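Local coordinates for AtFKBP42 (Arabidopsis thaliana, PDB 2F4E), which takes part in the regulation of MDR-type ABC transporters and, as an FKBP-family immunophilin, probably catalyses the cis-trans isomerisation of proline peptide bonds, at residues 72-77 / 84-89; 119-124 / 150-155; 38-43 / 54-59. All coordinates share one frame; numbering follows the deposited sequence.

Contact 1. Residues 72-77 / 84-89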
loop_
_atom_site.group_PDB
_atom_site.type_symbol
_atom_site.label_atom_id
_atom_site.label_comp_id
_atom_site.label_asym_id
_atom_site.label_seq_id
_atom_site.Cartn_x
_atom_site.Cartn_y
_atom_site.Cartn_z
ATOM N N LEU A 72 3.420 4.109 -8.403
ATOM C CA LEU A 72 3.920 4.172 -7.041
ATOM C C LEU A 72 5.077 3.240 -6.690
ATOM O O LEU A 72 5.330 2.235 -7.360
ATOM C CB LEU A 72 2.757 3.911 -6.077
ATOM C CG LEU A 72 2.206 2.481 -6.117
ATOM C CD1 LEU A 72 2.617 1.744 -4.875
ATOM C CD2 LEU A 72 0.705 2.510 -6.227
ATOM N N HIS A 73 5.775 3.613 -5.626
ATOM C CA HIS A 73 6.880 2.840 -5.080
ATOM C C HIS A 73 6.369 2.306 -3.744
ATOM O O HIS A 73 5.519 2.931 -3.115
ATOM C CB HIS A 73 8.090 3.729 -4.809
ATOM C CG HIS A 73 9.041 3.837 -5.948
ATOM N ND1 HIS A 73 9.544 2.726 -6.610
ATOM C CD2 HIS A 73 9.644 4.903 -6.519
ATOM C CE1 HIS A 73 10.402 3.111 -7.524
ATOM N NE2 HIS A 73 10.486 4.435 -7.493
ATOM N N TYR A 74 6.879 1.162 -3.305
ATOM C CA TYR A 74 6.449 0.628 -2.020
ATOM C C TYR A 74 7.265 -0.550 -1.511
ATOM O O TYR A 74 7.924 -1.253 -2.276
ATOM C CB TYR A 74 4.971 0.224 -2.077
ATOM C CG TYR A 74 4.694 -1.139 -2.677
ATOM C CD1 TYR A 74 4.723 -2.294 -1.891
ATOM C CD2 TYR A 74 4.403 -1.276 -4.033
ATOM C CE1 TYR A 74 4.462 -3.544 -2.451
ATOM C CE2 TYR A 74 4.145 -2.512 -4.594
ATOM C CZ TYR A 74 4.174 -3.647 -3.809
ATOM O OH TYR A 74 3.922 -4.877 -4.380
ATOM N N ARG A 75 7.229 -0.734 -0.197
ATOM C CA ARG A 75 7.900 -1.851 0.452
ATOM C C ARG A 75 6.805 -2.577 1.206
ATOM O O ARG A 75 5.838 -1.956 1.650
ATOM C CB ARG A 75 8.965 -1.381 1.440
ATOM C CG ARG A 75 10.133 -0.666 0.809
ATOM C CD ARG A 75 11.226 -0.417 1.835
ATOM N NE ARG A 75 12.358 0.291 1.251
ATOM C CZ ARG A 75 12.463 1.612 1.146
ATOM N NH1 ARG A 75 11.501 2.405 1.600
ATOM N NH2 ARG A 75 13.524 2.133 0.546
ATOM N N ALA A 76 6.940 -3.887 1.339
ATOM C CA ALA A 76 5.934 -4.652 2.045
ATOM C C ALA A 76 6.593 -5.561 3.066
ATOM O O ALA A 76 7.609 -6.201 2.785
ATOM C CB ALA A 76 5.110 -5.458 1.065
ATOM N N TRP A 77 6.004 -5.611 4.250
ATOM C CA TRP A 77 6.529 -6.415 5.345
ATOM C C TRP A 77 5.385 -7.198 5.978
ATOM O O TRP A 77 4.280 -6.666 6.147
ATOM C CB TRP A 77 7.105 -5.511 6.440
ATOM C CG TRP A 77 8.386 -4.815 6.157
ATOM C CD1 TRP A 77 9.643 -5.327 6.299
ATOM C CD2 TRP A 77 8.548 -3.459 5.735
ATOM N NE1 TRP A 77 10.577 -4.376 5.995
ATOM C CE2 TRP A 77 9.934 -3.219 5.643
ATOM C CE3 TRP A 77 7.657 -2.421 5.424
ATOM C CZ2 TRP A 77 10.452 -1.988 5.256
ATOM C CZ3 TRP A 77 8.174 -1.200 5.041
ATOM C CH2 TRP A 77 9.560 -0.994 4.959
ATOM N N LYS A 84 10.755 -8.323 4.971
ATOM C CA LYS A 84 10.506 -7.514 3.783
ATOM C C LYS A 84 10.449 -8.440 2.569
ATOM O O LYS A 84 11.464 -9.015 2.171
ATOM C CB LYS A 84 11.625 -6.483 3.596
ATOM C CG LYS A 84 11.266 -5.327 2.691
ATOM C CD LYS A 84 12.457 -4.413 2.436
ATOM C CE LYS A 84 13.494 -5.090 1.551
ATOM N NZ LYS A 84 14.544 -4.155 1.062
ATOM N N PHE A 85 9.270 -8.583 1.975
ATOM C CA PHE A 85 9.133 -9.452 0.815
ATOM C C PHE A 85 8.888 -8.684 -0.484
ATOM O O PHE A 85 8.658 -9.280 -1.539
ATOM C CB PHE A 85 8.019 -10.471 1.062
ATOM C CG PHE A 85 6.644 -9.873 1.146
ATOM C CD1 PHE A 85 5.884 -9.681 0.002
ATOM C CD2 PHE A 85 6.106 -9.514 2.376
ATOM C CE1 PHE A 85 4.588 -9.156 0.082
ATOM C CE2 PHE A 85 4.817 -8.989 2.471
ATOM C CZ PHE A 85 4.054 -8.803 1.321
ATOM N N GLU A 86 8.944 -7.361 -0.410
ATOM C CA GLU A 86 8.748 -6.527 -1.598
ATOM C C GLU A 86 9.391 -5.163 -1.340
ATOM O O GLU A 86 9.276 -4.628 -0.235
ATOM C CB GLU A 86 7.254 -6.364 -1.886
ATOM C CG GLU A 86 6.863 -6.538 -3.352
ATOM C CD GLU A 86 5.955 -7.754 -3.596
ATOM O OE1 GLU A 86 6.312 -8.876 -3.182
ATOM O OE2 GLU A 86 4.876 -7.607 -4.209
ATOM N N ASP A 87 10.062 -4.618 -2.354
ATOM C CA ASP A 87 10.750 -3.328 -2.263
ATOM C C ASP A 87 10.994 -2.798 -3.672
ATOM O O ASP A 87 12.034 -3.068 -4.271
ATOM C CB ASP A 87 12.100 -3.505 -1.556
ATOM C CG ASP A 87 12.690 -2.191 -1.067
ATOM O OD1 ASP A 87 12.653 -1.187 -1.804
ATOM O OD2 ASP A 87 13.212 -2.165 0.061
ATOM N N THR A 88 10.033 -2.049 -4.209
ATOM C CA THR A 88 10.176 -1.500 -5.554
ATOM C C THR A 88 11.306 -0.492 -5.680
ATOM O O THR A 88 11.833 -0.316 -6.762
ATOM C CB THR A 88 8.864 -0.852 -6.056
ATOM O OG1 THR A 88 8.536 0.278 -5.238
ATOM C CG2 THR A 88 7.723 -1.887 -6.035
ATOM N N TRP A 89 11.677 0.169 -4.586
ATOM C CA TRP A 89 12.786 1.123 -4.627
ATOM C C TRP A 89 14.091 0.386 -4.878
ATOM O O TRP A 89 14.899 0.814 -5.690
ATOM C CB TRP A 89 12.907 1.896 -3.315
ATOM C CG TRP A 89 11.981 3.063 -3.199
ATOM C CD1 TRP A 89 12.047 4.244 -3.887
ATOM C CD2 TRP A 89 10.864 3.177 -2.315
ATOM N NE1 TRP A 89 11.043 5.081 -3.479
ATOM C CE2 TRP A 89 10.296 4.451 -2.512
ATOM C CE3 TRP A 89 10.280 2.320 -1.369
ATOM C CZ2 TRP A 89 9.179 4.899 -1.805
ATOM C CZ3 TRP A 89 9.165 2.760 -0.664
ATOM C CH2 TRP A 89 8.626 4.040 -0.887
#
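Thr88 stands in for a backbone carbonyl: its OG1 takes the bond from the backbone N of Tyr74 at 2.7 Å, while Thr88 N returns one to Tyr74 O. With chi1 at 64°, OG1 sits between the backbone N and the carbonyl carbon, and also shares a hydrogen bond with His73 ND1 (3.0 Å) at the edge of the imidazole. Trp89 follows, its indole tilted against two flat groups. Its five-membered ring makes an offset stack with His73, centroids 4.0 Å apart, and CE3 sits over a face of the Arg75 guanidinium, the planes 23° apart. An alanine in place of Trp89 would probably open a gap over one face of the imidazole and of the guanidinium, although their polar bonds would remain. Farther along, Asp87 OD2 is gripped from opposite faces of its carboxylate by Arg75 NE (2.9 Å) and Lys84 NZ (2.6 Å), which may ease the repulsion between the two cations. Lys84 CG rests over a face of the Trp77 indole. On the face that carries Ala76 and Glu86, Tyr74 OH donates to Glu86 OE2 at 2.9 Å, and Ala76 CB packs over a face of the Phe85 ring. In FKBPs the probable counterparts of Tyr74, Phe85 and Glu86 line the proline-binding pocket, consistent with a similar role here. Arg75 NH1 reaches past the hairpin to a salt bridge with Glu152. Strand 69-78 pairs with strand 84-87 on this edge and, on its other edge, with strand 149-158 through His73, Arg75 and Trp77, while Leu72 bonds to Ile95 of strand 95-98.

Contact 2. Residues 119-124 / 150-155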
loop_
_atom_site.group_PDB
_atom_site.type_symbol
_atom_site.label_atom_id
_atom_site.label_comp_id
_atom_site.label_asym_id
_atom_site.label_seq_id
_atom_site.Cartn_x
_atom_site.Cartn_y
_atom_site.Cartn_z
ATOM N N GLY A 119 2.619 12.271 -4.478
ATOM C CA GLY A 119 3.833 12.607 -3.760
ATOM C C GLY A 119 3.751 12.261 -2.286
ATOM O O GLY A 119 4.715 12.442 -1.535
ATOM N N GLU A 120 2.598 11.760 -1.856
ATOM C CA GLU A 120 2.445 11.397 -0.457
ATOM C C GLU A 120 3.155 10.082 -0.148
ATOM O O GLU A 120 3.263 9.194 -0.993
ATOM C CB GLU A 120 0.968 11.269 -0.092
ATOM C CG GLU A 120 0.726 11.063 1.375
ATOM C CD GLU A 120 -0.744 10.966 1.725
ATOM O OE1 GLU A 120 -1.523 11.875 1.334
ATOM O OE2 GLU A 120 -1.103 9.976 2.401
ATOM N N ARG A 121 3.630 9.967 1.082
ATOM C CA ARG A 121 4.318 8.772 1.533
ATOM C C ARG A 121 3.651 8.377 2.845
ATOM O O ARG A 121 3.547 9.198 3.753
ATOM C CB ARG A 121 5.793 9.095 1.751
ATOM C CG ARG A 121 6.693 7.892 1.887
ATOM C CD ARG A 121 8.120 8.287 1.516
ATOM N NE ARG A 121 9.039 7.150 1.561
ATOM C CZ ARG A 121 10.281 7.163 1.070
ATOM N NH1 ARG A 121 10.756 8.256 0.478
ATOM N NH2 ARG A 121 11.071 6.100 1.217
ATOM N N ALA A 122 3.186 7.136 2.940
ATOM C CA ALA A 122 2.511 6.690 4.148
ATOM C C ALA A 122 2.655 5.216 4.441
ATOM O O ALA A 122 3.113 4.438 3.604
ATOM C CB ALA A 122 1.040 7.028 4.065
ATOM N N LEU A 123 2.266 4.846 5.653
ATOM C CA LEU A 123 2.294 3.456 6.083
ATOM C C LEU A 123 0.872 2.943 5.949
ATOM O O LEU A 123 -0.078 3.634 6.318
ATOM C CB LEU A 123 2.730 3.354 7.539
ATOM C CG LEU A 123 4.160 3.766 7.900
ATOM C CD1 LEU A 123 4.393 3.486 9.395
ATOM C CD2 LEU A 123 5.173 2.995 7.038
ATOM N N VAL A 124 0.715 1.748 5.399
ATOM C CA VAL A 124 -0.614 1.191 5.240
ATOM C C VAL A 124 -0.686 -0.177 5.899
ATOM O O VAL A 124 0.035 -1.116 5.532
ATOM C CB VAL A 124 -1.017 1.076 3.742
ATOM C CG1 VAL A 124 -2.473 0.685 3.636
ATOM C CG2 VAL A 124 -0.766 2.383 3.017
ATOM N N LEU A 150 2.194 -4.763 6.279
ATOM C CA LEU A 150 2.521 -3.363 6.446
ATOM C C LEU A 150 3.070 -2.900 5.107
ATOM O O LEU A 150 3.830 -3.618 4.452
ATOM C CB LEU A 150 3.597 -3.157 7.512
ATOM C CG LEU A 150 4.044 -1.693 7.635
ATOM C CD1 LEU A 150 2.934 -0.898 8.259
ATOM C CD2 LEU A 150 5.291 -1.562 8.474
ATOM N N TYR A 151 2.673 -1.707 4.699
ATOM C CA TYR A 151 3.156 -1.141 3.452
ATOM C C TYR A 151 3.665 0.264 3.690
ATOM O O TYR A 151 3.117 1.018 4.484
ATOM C CB TYR A 151 2.052 -1.058 2.403
ATOM C CG TYR A 151 1.504 -2.365 1.894
ATOM C CD1 TYR A 151 2.198 -3.127 0.960
ATOM C CD2 TYR A 151 0.243 -2.797 2.291
ATOM C CE1 TYR A 151 1.629 -4.284 0.424
ATOM C CE2 TYR A 151 -0.327 -3.938 1.768
ATOM C CZ TYR A 151 0.361 -4.674 0.845
ATOM O OH TYR A 151 -0.246 -5.792 0.353
ATOM N N GLU A 152 4.742 0.597 3.003
ATOM C CA GLU A 152 5.309 1.924 3.071
ATOM C C GLU A 152 5.175 2.308 1.614
ATOM O O GLU A 152 5.971 1.880 0.773
ATOM C CB GLU A 152 6.778 1.885 3.482
ATOM C CG GLU A 152 7.380 3.272 3.645
ATOM C CD GLU A 152 8.907 3.283 3.693
ATOM O OE1 GLU A 152 9.542 2.214 3.734
ATOM O OE2 GLU A 152 9.481 4.393 3.697
ATOM N N VAL A 153 4.147 3.085 1.307
ATOM C CA VAL A 153 3.914 3.475 -0.073
ATOM C C VAL A 153 4.027 4.962 -0.405
ATOM O O VAL A 153 3.596 5.826 0.353
ATOM C CB VAL A 153 2.534 2.967 -0.554
ATOM C CG1 VAL A 153 1.454 3.403 0.420
ATOM C CG2 VAL A 153 2.234 3.505 -1.940
ATOM N N GLU A 154 4.625 5.243 -1.553
ATOM C CA GLU A 154 4.759 6.607 -2.019
ATOM C C GLU A 154 4.202 6.682 -3.433
ATOM O O GLU A 154 4.703 6.021 -4.349
ATOM C CB GLU A 154 6.219 7.074 -2.005
ATOM C CG GLU A 154 6.354 8.477 -2.563
ATOM C CD GLU A 154 7.744 9.053 -2.431
ATOM O OE1 GLU A 154 8.574 8.464 -1.709
ATOM O OE2 GLU A 154 7.995 10.101 -3.062
ATOM N N VAL A 155 3.160 7.487 -3.593
ATOM C CA VAL A 155 2.510 7.655 -4.878
ATOM C C VAL A 155 3.258 8.636 -5.773
ATOM O O VAL A 155 3.411 9.807 -5.446
ATOM C CB VAL A 155 1.053 8.156 -4.702
ATOM C CG1 VAL A 155 0.355 8.209 -6.037
ATOM C CG2 VAL A 155 0.296 7.254 -3.744
#
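The Arg121 guanidinium meets two carboxylates, Glu152 OE2 at its edge, near the plane, and Glu154 OE1 from an oblique direction. Neither carboxylate lies flush with it: their planes are turned by 29° (Glu152) and 39° (Glu154). Arg121 NH1 forms a salt bridge with Glu154 OE1 at 3.1 Å; Arg121 NH2 forms a second with Glu152 OE2, a weak hydrogen bond of 3.4 Å. Arg121 CG lies anti to the backbone N (chi1 -165°), and the extended chain carries NE across the neighbouring strand. The stronger partner of Glu152 is Arg75, salt-bridged through OE1, so this acid links two arginines and probably offsets their mutual repulsion. The other flat group, the Tyr151 ring, has Val124 O at its edge, 3.7 Å from CD2. These residues belong to two central antiparallel strands of the FKBP fold, in which a curved sheet wraps around a short helix. Ala122 with Val153 and Val124 with Tyr151 are hydrogen-bonded pairs, Ala122 N to Val153 O and Val153 N to Ala122 O both 2.9 Å. Arg121 with Glu154 and Leu123 with Glu152 are non-hydrogen-bonded pairs. The charged network shares its face with Leu123, whose CD2 lies 4.1 Å from Glu152 CB. The reverse face is apolar: Val124 CG2 meets Val153 CG1 at 3.6 Å, and Val124 CB packs against Tyr151 CB at 4.0 Å. Ahead of the strand proper, Gly119 N still bonds to Val155 O at 2.8 Å, and its backbone angles would jam a side chain against the preceding carbonyl. Strand 51-55 borders strand 121-126, where Leu123 bonds to Gln54.

Contact 3. Residues 38-43 / 54-59; sequences PKVDSE and QIIKEG
Val40 lies alongside the amide end of Gln54, the two side chains sliding past each other in opposite directions. Its CG1 comes to 3.7 Å from Gln54 NE2, and its CB to 3.8 Å from OE1, so the branched side chain flanks the amide instead of meeting it head on. Gln54 gets there by a nearly straight reach: CG is anti to the carbonyl carbon (chi1 -65°) and CD continues the extended chain (chi2 -175°). Once there, NE2 donates to Val40 O at 2.7 Å, arriving well above the carbonyl plane, with the oxygen itself tilted out of the amide plane. The same nitrogen also points at Ser42 O, but the modelled separation is too short to be taken literally, and that bond is best read as doubtful. The bond to Val40 O is the sounder of the two and by itself ties the Gln54 amide to the loop; how firmly Ser42 O adds to it cannot be judged. The loop of residues 38-43 is thereby fastened to the end of strand 51-55, which runs between strands 45-48 and 121-126 in the antiparallel sheet of the FKBP domain. Just beyond, Ile56 and Lys57 both face Arg121 in a classic beta bulge, and the chain turns a corner at Ile56. That residue supplies the apolar half of the contact. Val40 CG2 lies 4.1 Å from Ile56 CG1, and the Pro38 ring crosses the isoleucine tip at about a right angle, CG to CD1 at 3.8 Å. Pro38 also packs on Leu123, and Gln54 touches Leu123 and His125, so strand 121-126 backs both segments. Several of these surface residues, Val40 and Gln54 among them, touch crystal neighbours, and the lattice may influence the loop's exact path.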
loop_
_atom_site.group_PDB
_atom_site.type_symbol
_atom_site.label_atom_id
_atom_site.label_comp_id
_atom_site.label_asym_id
_atom_site.label_seq_id
_atom_site.Cartn_x
_atom_site.Cartn_y
_atom_site.Cartn_z
ATOM N N PRO A 38 9.827 2.367 8.746
ATOM C CA PRO A 38 9.802 3.623 9.515
ATOM C C PRO A 38 8.891 3.636 10.737
ATOM O O PRO A 38 7.742 3.201 10.678
ATOM C CB PRO A 38 9.382 4.669 8.480
ATOM C CG PRO A 38 8.592 3.832 7.433
ATOM C CD PRO A 38 9.444 2.599 7.340
ATOM N N LYS A 39 9.424 4.120 11.855
ATOM C CA LYS A 39 8.637 4.213 13.072
ATOM C C LYS A 39 7.816 5.475 12.910
ATOM O O LYS A 39 8.322 6.489 12.443
ATOM C CB LYS A 39 9.551 4.321 14.298
ATOM N N VAL A 40 6.536 5.393 13.248
ATOM C CA VAL A 40 5.629 6.530 13.165
ATOM C C VAL A 40 4.590 6.358 14.269
ATOM O O VAL A 40 3.688 5.515 14.172
ATOM C CB VAL A 40 4.943 6.603 11.796
ATOM C CG1 VAL A 40 3.819 7.634 11.837
ATOM C CG2 VAL A 40 5.969 7.002 10.730
ATOM N N ASP A 41 4.733 7.170 15.313
ATOM C CA ASP A 41 3.859 7.115 16.478
ATOM C C ASP A 41 2.398 7.517 16.278
ATOM O O ASP A 41 1.496 6.793 16.702
ATOM C CB ASP A 41 4.488 7.923 17.612
ATOM C CG ASP A 41 5.923 7.491 17.887
ATOM O OD1 ASP A 41 6.196 6.270 17.751
ATOM O OD2 ASP A 41 6.763 8.356 18.237
ATOM N N SER A 42 2.168 8.659 15.640
ATOM C CA SER A 42 0.816 9.163 15.356
ATOM C C SER A 42 -0.225 8.062 15.132
ATOM O O SER A 42 0.025 7.085 14.431
ATOM C CB SER A 42 0.877 10.039 14.109
ATOM O OG SER A 42 2.150 10.670 14.033
ATOM N N GLU A 43 -1.405 8.229 15.715
ATOM C CA GLU A 43 -2.462 7.239 15.548
ATOM C C GLU A 43 -3.064 7.257 14.132
ATOM O O GLU A 43 -3.269 8.320 13.534
ATOM C CB GLU A 43 -3.537 7.451 16.620
ATOM C CG GLU A 43 -2.987 7.229 18.048
ATOM C CD GLU A 43 -4.072 7.060 19.118
ATOM O OE1 GLU A 43 -5.237 6.794 18.748
ATOM O OE2 GLU A 43 -3.740 7.198 20.328
ATOM N N GLN A 54 -1.159 5.843 8.239
ATOM C CA GLN A 54 -0.380 6.855 8.955
ATOM C C GLN A 54 0.418 7.593 7.880
ATOM O O GLN A 54 1.199 6.973 7.165
ATOM C CB GLN A 54 0.619 6.208 9.906
ATOM C CG GLN A 54 0.059 5.426 11.064
ATOM C CD GLN A 54 1.168 4.949 11.994
ATOM O OE1 GLN A 54 2.013 4.137 11.617
ATOM N NE2 GLN A 54 1.177 5.469 13.209
ATOM N N ILE A 55 0.247 8.905 7.782
ATOM C CA ILE A 55 0.962 9.687 6.777
ATOM C C ILE A 55 2.358 10.082 7.241
ATOM O O ILE A 55 2.546 10.584 8.350
ATOM C CB ILE A 55 0.170 10.962 6.400
ATOM C CG1 ILE A 55 -1.129 10.567 5.697
ATOM C CG2 ILE A 55 0.998 11.853 5.507
ATOM C CD1 ILE A 55 -2.065 11.744 5.419
ATOM N N ILE A 56 3.337 9.845 6.377
ATOM C CA ILE A 56 4.732 10.162 6.668
ATOM C C ILE A 56 5.056 11.536 6.096
ATOM O O ILE A 56 5.625 12.397 6.772
ATOM C CB ILE A 56 5.677 9.131 6.008
ATOM C CG1 ILE A 56 5.514 7.771 6.683
ATOM C CG2 ILE A 56 7.129 9.639 6.042
ATOM C CD1 ILE A 56 6.413 6.685 6.117
ATOM N N LYS A 57 4.703 11.712 4.827
ATOM C CA LYS A 57 4.934 12.955 4.106
ATOM C C LYS A 57 3.688 13.358 3.340
ATOM O O LYS A 57 3.226 12.612 2.484
ATOM C CB LYS A 57 6.093 12.775 3.124
ATOM C CG LYS A 57 6.337 13.972 2.224
ATOM C CD LYS A 57 7.459 13.685 1.265
ATOM C CE LYS A 57 7.669 14.839 0.315
ATOM N NZ LYS A 57 8.818 14.567 -0.606
ATOM N N GLU A 58 3.154 14.536 3.650
ATOM C CA GLU A 58 1.972 15.064 2.975
ATOM C C GLU A 58 2.286 15.268 1.501
ATOM O O GLU A 58 3.417 15.569 1.130
ATOM C CB GLU A 58 1.570 16.427 3.558
ATOM C CG GLU A 58 1.060 16.429 4.989
ATOM C CD GLU A 58 -0.196 15.600 5.162
ATOM O OE1 GLU A 58 -1.138 15.749 4.342
ATOM O OE2 GLU A 58 -0.239 14.806 6.128
ATOM N N GLY A 59 1.272 15.114 0.664
ATOM C CA GLY A 59 1.459 15.313 -0.758
ATOM C C GLY A 59 0.658 16.524 -1.207
ATOM O O GLY A 59 0.326 17.396 -0.395
#

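In the fold
Along the chain contact 3 closes first, then contact 1, then contact 2, but across the fold contact 2 lies between the others. Its centre is about 10 Å from that of contact 1 and about 9 Å from that of contact 3, while contacts 1 and 3 are centred about 17 Å apart. All three reach one antiparallel sheet, in which 84-87, 69-78, 149-158, 121-126, 51-55 and 45-48 follow one another, with 95-98 also pairing with 69-78. Strand 149-158, late in the chain, thus slots between two earlier ones. Contact 3 ties the loop ahead of strand 45-48 to strand 51-55, so contact 2 joins this part to the hairpin of contact 1, which probably carries part of the proline pocket.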